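Local atomic coordinates of structural protein ORF273 (Acidianus two-tailed virus, PDB entry 4ART), a protein that is of unknown detailed function but is probably a structural component of an archaeal virus particle, a heat- and acid-stable protein with a new fold. Residues D33-E38 / Y59-D64; F90-V95 / I113-K118; P246-Y251 / K265-K270. All coordinates share one frame; numbering follows the deposited sequence.

Contact 1: residues D33-E38 / Y59-D64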
loop_
_atom_site.group_PDB
_atom_site.type_symbol
_atom_site.label_atom_id
_atom_site.label_comp_id
_atom_site.label_asym_id
_atom_site.label_seq_id
_atom_site.Cartn_x
_atom_site.Cartn_y
_atom_site.Cartn_z
ATOM N N ASP A 33 3.721 6.126 -24.784
ATOM C CA ASP A 33 3.041 7.282 -25.379
ATOM C C ASP A 33 1.508 7.178 -25.223
ATOM O O ASP A 33 0.853 8.199 -24.984
ATOM C CB ASP A 33 3.461 7.491 -26.830
ATOM C CG ASP A 33 4.929 7.874 -26.982
ATOM O OD1 ASP A 33 5.537 8.351 -25.981
ATOM O OD2 ASP A 33 5.482 7.683 -28.091
ATOM N N ILE A 34 0.946 5.943 -25.309
ATOM C CA ILE A 34 -0.491 5.701 -25.095
ATOM C C ILE A 34 -0.856 6.126 -23.652
ATOM O O ILE A 34 -1.816 6.865 -23.460
ATOM C CB ILE A 34 -0.916 4.231 -25.438
ATOM C CG1 ILE A 34 -0.871 3.977 -26.979
ATOM C CG2 ILE A 34 -2.314 3.889 -24.861
ATOM C CD1 ILE A 34 -0.716 2.474 -27.373
ATOM N N VAL A 35 -0.049 5.705 -22.654
ATOM C CA VAL A 35 -0.275 6.046 -21.232
ATOM C C VAL A 35 -0.125 7.554 -21.043
ATOM O O VAL A 35 -1.039 8.185 -20.549
ATOM C CB VAL A 35 0.609 5.211 -20.248
ATOM C CG1 VAL A 35 0.553 5.779 -18.820
ATOM C CG2 VAL A 35 0.199 3.745 -20.252
ATOM N N GLU A 36 0.990 8.139 -21.514
ATOM C CA GLU A 36 1.238 9.579 -21.439
ATOM C C GLU A 36 0.099 10.417 -22.015
ATOM O O GLU A 36 -0.298 11.388 -21.381
ATOM C CB GLU A 36 2.550 9.929 -22.130
ATOM C CG GLU A 36 2.861 11.416 -22.185
ATOM C CD GLU A 36 2.806 12.035 -23.567
ATOM O OE1 GLU A 36 3.350 11.436 -24.523
ATOM O OE2 GLU A 36 2.259 13.156 -23.682
ATOM N N ASN A 37 -0.408 10.050 -23.212
ATOM C CA ASN A 37 -1.474 10.767 -23.898
ATOM C C ASN A 37 -2.743 10.780 -23.097
ATOM O O ASN A 37 -3.448 11.783 -23.086
ATOM C CB ASN A 37 -1.738 10.205 -25.284
ATOM C CG ASN A 37 -0.826 10.768 -26.350
ATOM O OD1 ASN A 37 -0.578 11.979 -26.420
ATOM N ND2 ASN A 37 -0.343 9.908 -27.238
ATOM N N GLU A 38 -3.020 9.662 -22.417
ATOM C CA GLU A 38 -4.184 9.513 -21.579
ATOM C C GLU A 38 -4.045 10.334 -20.278
ATOM O O GLU A 38 -4.958 11.082 -19.973
ATOM C CB GLU A 38 -4.471 8.021 -21.326
ATOM C CG GLU A 38 -5.799 7.724 -20.632
ATOM C CD GLU A 38 -7.084 8.303 -21.205
ATOM O OE1 GLU A 38 -7.163 8.541 -22.433
ATOM O OE2 GLU A 38 -8.032 8.492 -20.411
ATOM N N TYR A 59 -6.231 1.232 -15.830
ATOM C CA TYR A 59 -6.612 1.196 -17.234
ATOM C C TYR A 59 -6.240 -0.105 -17.892
ATOM O O TYR A 59 -5.320 -0.790 -17.449
ATOM C CB TYR A 59 -5.875 2.279 -18.034
ATOM C CG TYR A 59 -6.077 3.698 -17.577
ATOM C CD1 TYR A 59 -7.073 4.493 -18.135
ATOM C CD2 TYR A 59 -5.189 4.294 -16.683
ATOM C CE1 TYR A 59 -7.238 5.817 -17.746
ATOM C CE2 TYR A 59 -5.348 5.615 -16.285
ATOM C CZ TYR A 59 -6.363 6.373 -16.831
ATOM O OH TYR A 59 -6.491 7.671 -16.459
ATOM N N TYR A 60 -6.900 -0.394 -19.021
ATOM C CA TYR A 60 -6.500 -1.489 -19.885
ATOM C C TYR A 60 -6.079 -0.900 -21.233
ATOM O O TYR A 60 -6.695 0.046 -21.721
ATOM C CB TYR A 60 -7.636 -2.479 -20.127
ATOM C CG TYR A 60 -8.178 -3.183 -18.897
ATOM C CD1 TYR A 60 -7.331 -3.845 -18.016
ATOM C CD2 TYR A 60 -9.548 -3.305 -18.692
ATOM C CE1 TYR A 60 -7.836 -4.546 -16.915
ATOM C CE2 TYR A 60 -10.060 -4.014 -17.610
ATOM C CZ TYR A 60 -9.201 -4.616 -16.709
ATOM O OH TYR A 60 -9.722 -5.295 -15.631
ATOM N N ILE A 61 -5.041 -1.462 -21.831
ATOM C CA ILE A 61 -4.624 -1.110 -23.174
ATOM C C ILE A 61 -4.936 -2.345 -23.988
ATOM O O ILE A 61 -4.542 -3.461 -23.620
ATOM C CB ILE A 61 -3.157 -0.603 -23.353
ATOM C CG1 ILE A 61 -2.868 0.588 -22.417
ATOM C CG2 ILE A 61 -2.884 -0.208 -24.821
ATOM C CD1 ILE A 61 -1.412 1.088 -22.403
ATOM N N LEU A 62 -5.709 -2.141 -25.057
ATOM C CA LEU A 62 -6.126 -3.201 -25.948
ATOM C C LEU A 62 -5.052 -3.456 -26.979
ATOM O O LEU A 62 -4.105 -2.663 -27.118
ATOM C CB LEU A 62 -7.506 -2.904 -26.583
ATOM C CG LEU A 62 -8.730 -2.923 -25.647
ATOM C CD1 LEU A 62 -10.019 -3.029 -26.427
ATOM C CD2 LEU A 62 -8.589 -3.850 -24.445
ATOM N N ARG A 63 -5.155 -4.595 -27.658
ATOM C CA ARG A 63 -4.166 -5.041 -28.629
ATOM C C ARG A 63 -4.077 -4.036 -29.819
ATOM O O ARG A 63 -3.024 -3.902 -30.416
ATOM C CB ARG A 63 -4.520 -6.502 -29.031
ATOM C CG ARG A 63 -3.435 -7.304 -29.731
ATOM C CD ARG A 63 -2.250 -7.725 -28.882
ATOM N NE ARG A 63 -1.158 -8.254 -29.709
ATOM C CZ ARG A 63 -0.263 -7.512 -30.360
ATOM N NH1 ARG A 63 -0.312 -6.183 -30.292
ATOM N NH2 ARG A 63 0.683 -8.090 -31.092
ATOM N N ASP A 64 -5.152 -3.246 -30.050
ATOM C CA ASP A 64 -5.253 -2.210 -31.081
ATOM C C ASP A 64 -4.733 -0.843 -30.583
ATOM O O ASP A 64 -4.831 0.144 -31.307
ATOM C CB ASP A 64 -6.696 -2.089 -31.605
ATOM C CG ASP A 64 -7.756 -1.687 -30.572
ATOM O OD1 ASP A 64 -7.379 -1.297 -29.437
ATOM O OD2 ASP A 64 -8.942 -1.730 -30.906
#
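Ile34, Val35 and Glu38 of helix 33-38 face Tyr59 and Ile61 of strand 59-62 across axes that approach to 10.5 Å at 133° between their N-to-C directions, and the nearest CA atoms, those of Ile34 and Ile61, lie 8.2 Å apart. Ile61 carries the apolar half. Its CG1 is anti to the carbonyl carbon and its chain runs out straight from there (chi2 174°), which brings CD1 against two helix residues: Ile61 CD1 is 3.8 Å from Ile34 CG2 and also 3.8 Å from Val35 CG2, the valine meeting the isoleucine at about a right angle. A second branch joins in, with Ile34 CG2 4.1 Å from Ile61 CG2. One turn further on, Glu38, its CG anti to the backbone N, lays that methylene 3.7 Å from Tyr59 CE1, and the bend at chi2 then sets the carboxylate, its plane 70° from the ring; OE2 is 3.9 Å from the same CE1. Ile67 touches Ile34, Glu38, Tyr59 and Ile61, and Val35 reaches on to Val91 and Ile141. The glutamate is buried, with a weak, long ion pair to Lys41 and the Glu42 carboxylate close by, a setting that probably favours protonation of one of the two acids. Cohesion between these two segments therefore rests on hydrocarbon contacts, with the acid contributing chiefly its methylene.

Contact 2: residues F90-V95 / I113-K118. With SO4 (sulfate ion), chain E.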
loop_
_atom_site.group_PDB
_atom_site.type_symbol
_atom_site.label_atom_id
_atom_site.label_comp_id
_atom_site.label_asym_id
_atom_site.label_seq_id
_atom_site.Cartn_x
_atom_site.Cartn_y
_atom_site.Cartn_z
ATOM N N PHE A 90 -2.139 -3.906 -18.617
ATOM C CA PHE A 90 -2.850 -3.397 -17.440
ATOM C C PHE A 90 -2.029 -2.225 -16.904
ATOM O O PHE A 90 -0.823 -2.338 -16.782
ATOM C CB PHE A 90 -3.005 -4.499 -16.384
ATOM C CG PHE A 90 -3.630 -4.053 -15.086
ATOM C CD1 PHE A 90 -4.981 -3.739 -15.017
ATOM C CD2 PHE A 90 -2.872 -3.958 -13.931
ATOM C CE1 PHE A 90 -5.561 -3.334 -13.812
ATOM C CE2 PHE A 90 -3.446 -3.552 -12.730
ATOM C CZ PHE A 90 -4.795 -3.263 -12.664
ATOM N N VAL A 91 -2.677 -1.087 -16.651
ATOM C CA VAL A 91 -2.007 0.128 -16.193
ATOM C C VAL A 91 -2.474 0.468 -14.779
ATOM O O VAL A 91 -3.664 0.565 -14.533
ATOM C CB VAL A 91 -2.244 1.332 -17.151
ATOM C CG1 VAL A 91 -1.398 2.539 -16.752
ATOM C CG2 VAL A 91 -2.003 0.962 -18.600
ATOM N N GLU A 92 -1.516 0.667 -13.864
ATOM C CA GLU A 92 -1.763 1.116 -12.502
ATOM C C GLU A 92 -1.097 2.494 -12.365
ATOM O O GLU A 92 0.123 2.623 -12.520
ATOM C CB GLU A 92 -1.208 0.114 -11.477
ATOM C CG GLU A 92 -1.280 0.586 -10.035
ATOM C CD GLU A 92 -1.043 -0.466 -8.965
ATOM O OE1 GLU A 92 -0.647 -1.606 -9.305
ATOM O OE2 GLU A 92 -1.248 -0.140 -7.773
ATOM N N THR A 93 -1.899 3.515 -12.077
ATOM C CA THR A 93 -1.411 4.874 -11.897
ATOM C C THR A 93 -1.394 5.258 -10.417
ATOM O O THR A 93 -2.410 5.152 -9.733
ATOM C CB THR A 93 -2.216 5.845 -12.748
ATOM O OG1 THR A 93 -2.257 5.333 -14.077
ATOM C CG2 THR A 93 -1.632 7.250 -12.746
ATOM N N ASP A 94 -0.212 5.663 -9.930
ATOM C CA ASP A 94 -0.029 6.153 -8.560
ATOM C C ASP A 94 0.235 7.644 -8.719
ATOM O O ASP A 94 0.895 8.070 -9.692
ATOM C CB ASP A 94 1.201 5.509 -7.882
ATOM C CG ASP A 94 0.986 4.194 -7.163
ATOM O OD1 ASP A 94 -0.164 3.923 -6.749
ATOM O OD2 ASP A 94 1.990 3.471 -6.936
ATOM N N VAL A 95 -0.251 8.428 -7.772
ATOM C CA VAL A 95 -0.071 9.871 -7.755
ATOM C C VAL A 95 0.679 10.227 -6.475
ATOM O O VAL A 95 0.339 9.745 -5.398
ATOM C CB VAL A 95 -1.418 10.610 -7.948
ATOM C CG1 VAL A 95 -1.378 12.029 -7.400
ATOM C CG2 VAL A 95 -1.829 10.603 -9.421
ATOM N N ILE A 113 1.831 -8.644 -6.013
ATOM C CA ILE A 113 2.057 -10.090 -6.152
ATOM C C ILE A 113 0.778 -10.745 -6.659
ATOM O O ILE A 113 0.814 -11.545 -7.602
ATOM C CB ILE A 113 2.588 -10.716 -4.812
ATOM C CG1 ILE A 113 4.096 -10.486 -4.687
ATOM C CG2 ILE A 113 2.293 -12.242 -4.686
ATOM C CD1 ILE A 113 5.020 -11.248 -5.721
ATOM N N SER A 114 -0.355 -10.342 -6.063
ATOM C CA SER A 114 -1.682 -10.824 -6.410
ATOM C C SER A 114 -1.934 -10.691 -7.904
ATOM O O SER A 114 -2.385 -11.641 -8.531
ATOM C CB SER A 114 -2.757 -10.069 -5.623
ATOM O OG SER A 114 -2.633 -10.258 -4.226
ATOM N N ASP A 115 -1.661 -9.523 -8.460
ATOM C CA ASP A 115 -1.836 -9.235 -9.881
ATOM C C ASP A 115 -0.975 -10.106 -10.786
ATOM O O ASP A 115 -1.524 -10.717 -11.697
ATOM C CB ASP A 115 -1.589 -7.741 -10.182
ATOM C CG ASP A 115 -2.773 -6.829 -9.862
ATOM O OD1 ASP A 115 -3.886 -7.330 -9.747
ATOM O OD2 ASP A 115 -2.570 -5.613 -9.747
ATOM N N ILE A 116 0.328 -10.200 -10.535
ATOM C CA ILE A 116 1.255 -11.017 -11.372
ATOM C C ILE A 116 0.898 -12.486 -11.338
ATOM O O ILE A 116 0.919 -13.144 -12.374
ATOM C CB ILE A 116 2.763 -10.804 -11.043
ATOM C CG1 ILE A 116 3.087 -9.366 -10.910
ATOM C CG2 ILE A 116 3.765 -11.548 -11.976
ATOM C CD1 ILE A 116 3.489 -9.224 -9.606
ATOM N N LEU A 117 0.581 -12.999 -10.150
ATOM C CA LEU A 117 0.167 -14.384 -9.998
ATOM C C LEU A 117 -1.129 -14.621 -10.793
ATOM O O LEU A 117 -1.196 -15.593 -11.538
ATOM C CB LEU A 117 -0.066 -14.701 -8.512
ATOM C CG LEU A 117 -0.429 -16.153 -8.219
ATOM C CD1 LEU A 117 0.686 -17.101 -8.658
ATOM C CD2 LEU A 117 -0.809 -16.349 -6.762
ATOM N N LYS A 118 -2.142 -13.734 -10.637
ATOM C CA LYS A 118 -3.420 -13.827 -11.354
ATOM C C LYS A 118 -3.160 -13.806 -12.870
ATOM O O LYS A 118 -3.639 -14.679 -13.591
ATOM C CB LYS A 118 -4.352 -12.667 -10.950
ATOM C CG LYS A 118 -5.624 -12.535 -11.791
ATOM C CD LYS A 118 -6.540 -11.421 -11.289
ATOM C CE LYS A 118 -6.204 -10.049 -11.778
ATOM N NZ LYS A 118 -6.964 -9.013 -11.028
HETATM S S SO4 E . -1.227 -6.767 -3.062
HETATM O O1 SO4 E . -0.455 -7.769 -3.773
HETATM O O2 SO4 E . -1.286 -5.495 -3.770
HETATM O O3 SO4 E . -2.589 -7.273 -2.882
HETATM O O4 SO4 E . -0.604 -6.504 -1.758
#
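Phe90 on strand 90-95 meets Asp115 on helix 113-118 at the tight end of a small contact that buries only 68 Å² in all. The ring stands off the strand with CG anti to the backbone N (chi1 175°), and Phe90 CE2 lies 3.7 Å from Asp115 OD2. The side chains cross at about a right angle, and ring and carboxylate planes are 73° apart. Phe119, further along the helix, adds an edge-to-face contact to the same ring. The other side is loose and polar. Glu92 OE1 comes no nearer than 4.5 Å to Asp115 OD2; their like charges are probably eased by the hydrogen bond between Glu92 OE1 and Tyr140 OH and by a long salt bridge of 3.7 Å between Asp115 OD1 and Lys118 NZ. At the start of the helix a sulfate, probably from the crystallisation liquor, takes a weak but straight bond, Ser114 N to O1 at 3.4 Å, and is also hydrogen-bonded to Ser112 OG. Arg215 of the second subunit packs on Ser114. A backbone N-H of a first helical turn directed at an anion is a classic helix N-terminus arrangement, and here that helix belongs to the layer covering one face of a mixed sheet.

Contact 3: residues P246-Y251 / K265-K270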
loop_
_atom_site.group_PDB
_atom_site.type_symbol
_atom_site.label_atom_id
_atom_site.label_comp_id
_atom_site.label_asym_id
_atom_site.label_seq_id
_atom_site.Cartn_x
_atom_site.Cartn_y
_atom_site.Cartn_z
ATOM N N PRO A 246 12.499 -2.987 -16.172
ATOM C CA PRO A 246 11.341 -2.418 -16.880
ATOM C C PRO A 246 11.772 -1.419 -17.967
ATOM O O PRO A 246 12.818 -0.801 -17.847
ATOM C CB PRO A 246 10.581 -1.656 -15.779
ATOM C CG PRO A 246 11.602 -1.248 -14.840
ATOM C CD PRO A 246 12.667 -2.356 -14.846
ATOM N N TYR A 247 10.966 -1.250 -19.000
ATOM C CA TYR A 247 11.234 -0.243 -20.006
ATOM C C TYR A 247 10.665 1.014 -19.385
ATOM O O TYR A 247 9.483 1.072 -19.049
ATOM C CB TYR A 247 10.514 -0.601 -21.288
ATOM C CG TYR A 247 10.940 0.213 -22.476
ATOM C CD1 TYR A 247 11.967 -0.222 -23.310
ATOM C CD2 TYR A 247 10.267 1.387 -22.818
ATOM C CE1 TYR A 247 12.294 0.472 -24.469
ATOM C CE2 TYR A 247 10.565 2.071 -23.985
ATOM C CZ TYR A 247 11.586 1.614 -24.801
ATOM O OH TYR A 247 11.924 2.316 -25.917
ATOM N N GLN A 248 11.535 1.983 -19.125
ATOM C CA GLN A 248 11.173 3.187 -18.383
ATOM C C GLN A 248 11.167 4.450 -19.236
ATOM O O GLN A 248 12.173 4.761 -19.884
ATOM C CB GLN A 248 12.123 3.310 -17.186
ATOM C CG GLN A 248 11.769 4.397 -16.181
ATOM C CD GLN A 248 12.672 4.281 -14.973
ATOM O OE1 GLN A 248 13.519 5.140 -14.751
ATOM N NE2 GLN A 248 12.530 3.198 -14.174
ATOM N N VAL A 249 10.009 5.158 -19.278
ATOM C CA VAL A 249 9.866 6.406 -20.075
ATOM C C VAL A 249 9.407 7.539 -19.162
ATOM O O VAL A 249 8.462 7.349 -18.390
ATOM C CB VAL A 249 8.991 6.269 -21.363
ATOM C CG1 VAL A 249 8.987 7.547 -22.191
ATOM C CG2 VAL A 249 9.432 5.094 -22.211
ATOM N N CYS A 250 10.093 8.706 -19.241
ATOM C CA CYS A 250 9.839 9.859 -18.386
ATOM C C CYS A 250 9.479 11.127 -19.133
ATOM O O CYS A 250 9.804 11.282 -20.304
ATOM C CB CYS A 250 10.960 10.081 -17.376
ATOM S SG CYS A 250 11.359 8.629 -16.383
ATOM N N TYR A 251 8.707 11.990 -18.467
ATOM C CA TYR A 251 8.154 13.224 -19.015
ATOM C C TYR A 251 8.066 14.309 -17.950
ATOM O O TYR A 251 7.916 14.010 -16.760
ATOM C CB TYR A 251 6.718 12.979 -19.517
ATOM C CG TYR A 251 6.527 11.788 -20.430
ATOM C CD1 TYR A 251 6.295 10.510 -19.908
ATOM C CD2 TYR A 251 6.512 11.942 -21.816
ATOM C CE1 TYR A 251 6.060 9.422 -20.745
ATOM C CE2 TYR A 251 6.325 10.854 -22.662
ATOM C CZ TYR A 251 6.056 9.605 -22.120
ATOM O OH TYR A 251 5.826 8.554 -22.968
ATOM N N LYS A 265 17.968 12.099 -15.882
ATOM C CA LYS A 265 18.004 13.550 -15.683
ATOM C C LYS A 265 16.932 13.895 -14.627
ATOM O O LYS A 265 17.179 14.713 -13.742
ATOM C CB LYS A 265 17.745 14.292 -17.012
ATOM C CG LYS A 265 17.811 15.823 -16.933
ATOM C CD LYS A 265 19.238 16.370 -17.079
ATOM C CE LYS A 265 19.309 17.865 -16.865
ATOM N NZ LYS A 265 20.653 18.409 -17.205
ATOM N N LEU A 266 15.778 13.199 -14.687
ATOM C CA LEU A 266 14.641 13.340 -13.783
ATOM C C LEU A 266 14.978 13.197 -12.297
ATOM O O LEU A 266 14.517 14.016 -11.506
ATOM C CB LEU A 266 13.532 12.346 -14.174
ATOM C CG LEU A 266 12.191 12.550 -13.522
ATOM C CD1 LEU A 266 11.711 13.928 -13.757
ATOM C CD2 LEU A 266 11.186 11.568 -14.038
ATOM N N GLU A 267 15.772 12.169 -11.922
ATOM C CA GLU A 267 16.176 11.899 -10.532
ATOM C C GLU A 267 17.006 13.040 -9.927
ATOM O O GLU A 267 17.106 13.125 -8.707
ATOM C CB GLU A 267 16.906 10.548 -10.377
ATOM C CG GLU A 267 16.518 9.465 -11.381
ATOM C CD GLU A 267 15.634 8.317 -10.928
ATOM O OE1 GLU A 267 15.713 7.924 -9.741
ATOM O OE2 GLU A 267 14.921 7.755 -11.791
ATOM N N ARG A 268 17.539 13.942 -10.764
ATOM C CA ARG A 268 18.310 15.102 -10.322
ATOM C C ARG A 268 17.419 16.299 -9.942
ATOM O O ARG A 268 17.916 17.254 -9.339
ATOM C CB ARG A 268 19.295 15.553 -11.433
ATOM C CG ARG A 268 20.150 14.438 -12.024
ATOM C CD ARG A 268 21.214 14.909 -13.013
ATOM N NE ARG A 268 22.076 15.990 -12.513
ATOM C CZ ARG A 268 23.000 15.857 -11.564
ATOM N NH1 ARG A 268 23.176 14.690 -10.955
ATOM N NH2 ARG A 268 23.734 16.899 -11.194
ATOM N N LEU A 269 16.120 16.261 -10.299
ATOM C CA LEU A 269 15.188 17.383 -10.109
ATOM C C LEU A 269 14.399 17.541 -8.769
ATOM O O LEU A 269 13.185 17.336 -8.723
ATOM C CB LEU A 269 14.301 17.563 -11.355
ATOM C CG LEU A 269 15.020 17.531 -12.721
ATOM C CD1 LEU A 269 14.028 17.560 -13.854
ATOM C CD2 LEU A 269 16.022 18.674 -12.864
ATOM N N LYS A 270 15.107 18.023 -7.715
ATOM C CA LYS A 270 14.620 18.314 -6.356
ATOM C C LYS A 270 14.056 17.099 -5.650
ATOM O O LYS A 270 14.826 16.318 -5.100
ATOM C CB LYS A 270 13.640 19.504 -6.322
ATOM C CG LYS A 270 13.595 20.220 -4.975
ATOM C CD LYS A 270 12.937 21.597 -5.074
ATOM C CE LYS A 270 12.922 22.342 -3.758
ATOM N NZ LYS A 270 14.279 22.784 -3.337
#
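Cys250 and Leu266 make the apolar part of this contact, where strand 247-251 faces the last helical turn and the tail of the modelled chain; their CA atoms, 7.5 Å apart, are the nearest pair. Leu266 CD2 does the touching, 3.7 Å from Cys250 CB and 3.8 Å from Cys250 SG, so one methyl rests against both side-chain atoms of the cysteine. The leucine reaches it with CG anti to the backbone N (chi1 -168°). Phe102 of helix 99-108 and Tyr154 of strand 154-161 also touch Leu266 and help to bury it.

The covalent link comes from the same cysteine. Its sulfur, anti to the carbonyl carbon (chi1 -53°), is joined in a disulfide to Cys263, at the start of the short helix that carries Leu266.

Backbone bonds shape the second segment on its own. Leu266 to Leu269 form a type I turn, with Leu269 N bonded to Leu266 O at 3.0 Å, and, overlapping it one residue earlier, Arg268 N is bonded to Lys265 O at 3.1 Å.

The polar pair is looser. Gln248 and Glu267 reach toward each other from opposite directions, their amide and carboxylate planes 20° apart, but the oxygens that meet, Gln248 OE1 and Glu267 OE2, stay 4.2 Å apart without bonding. Gln248 NE2 is hydrogen-bonded to Asn158 OD1, which probably fixes the amide with OE1 on the side of the acid. With Asp107 also close to Glu267, a proton on one of these carboxylates is probably favoured, more so in acid. Between these segments, then, cohesion comes from the leucine methyl on a disulfide-linked cysteine, while the facing oxygens add little attraction.

In the fold
All three contacts join a helical element to the same mixed sheet, but at different depths, contact 1 on the face under helix 23-44 and contacts 2 and 3 on the opposite face. Contact 1 is the buried one, apolar in the main; contact 2 is a sparse, polar surface contact although its centre lies about 5 Å from that of the chain; contact 3 is partly buried and adds a disulfide. Contacts 1 and 2 use neighbouring strands, and Tyr59 O lies 2.8 Å from Val91 N, a probable hydrogen bond. Helix 23-44 also ties contact 1 to contact 3, through Asp33 OD1 and Tyr251 OH at 3.0 Å. Contacts 2 and 3 do not touch.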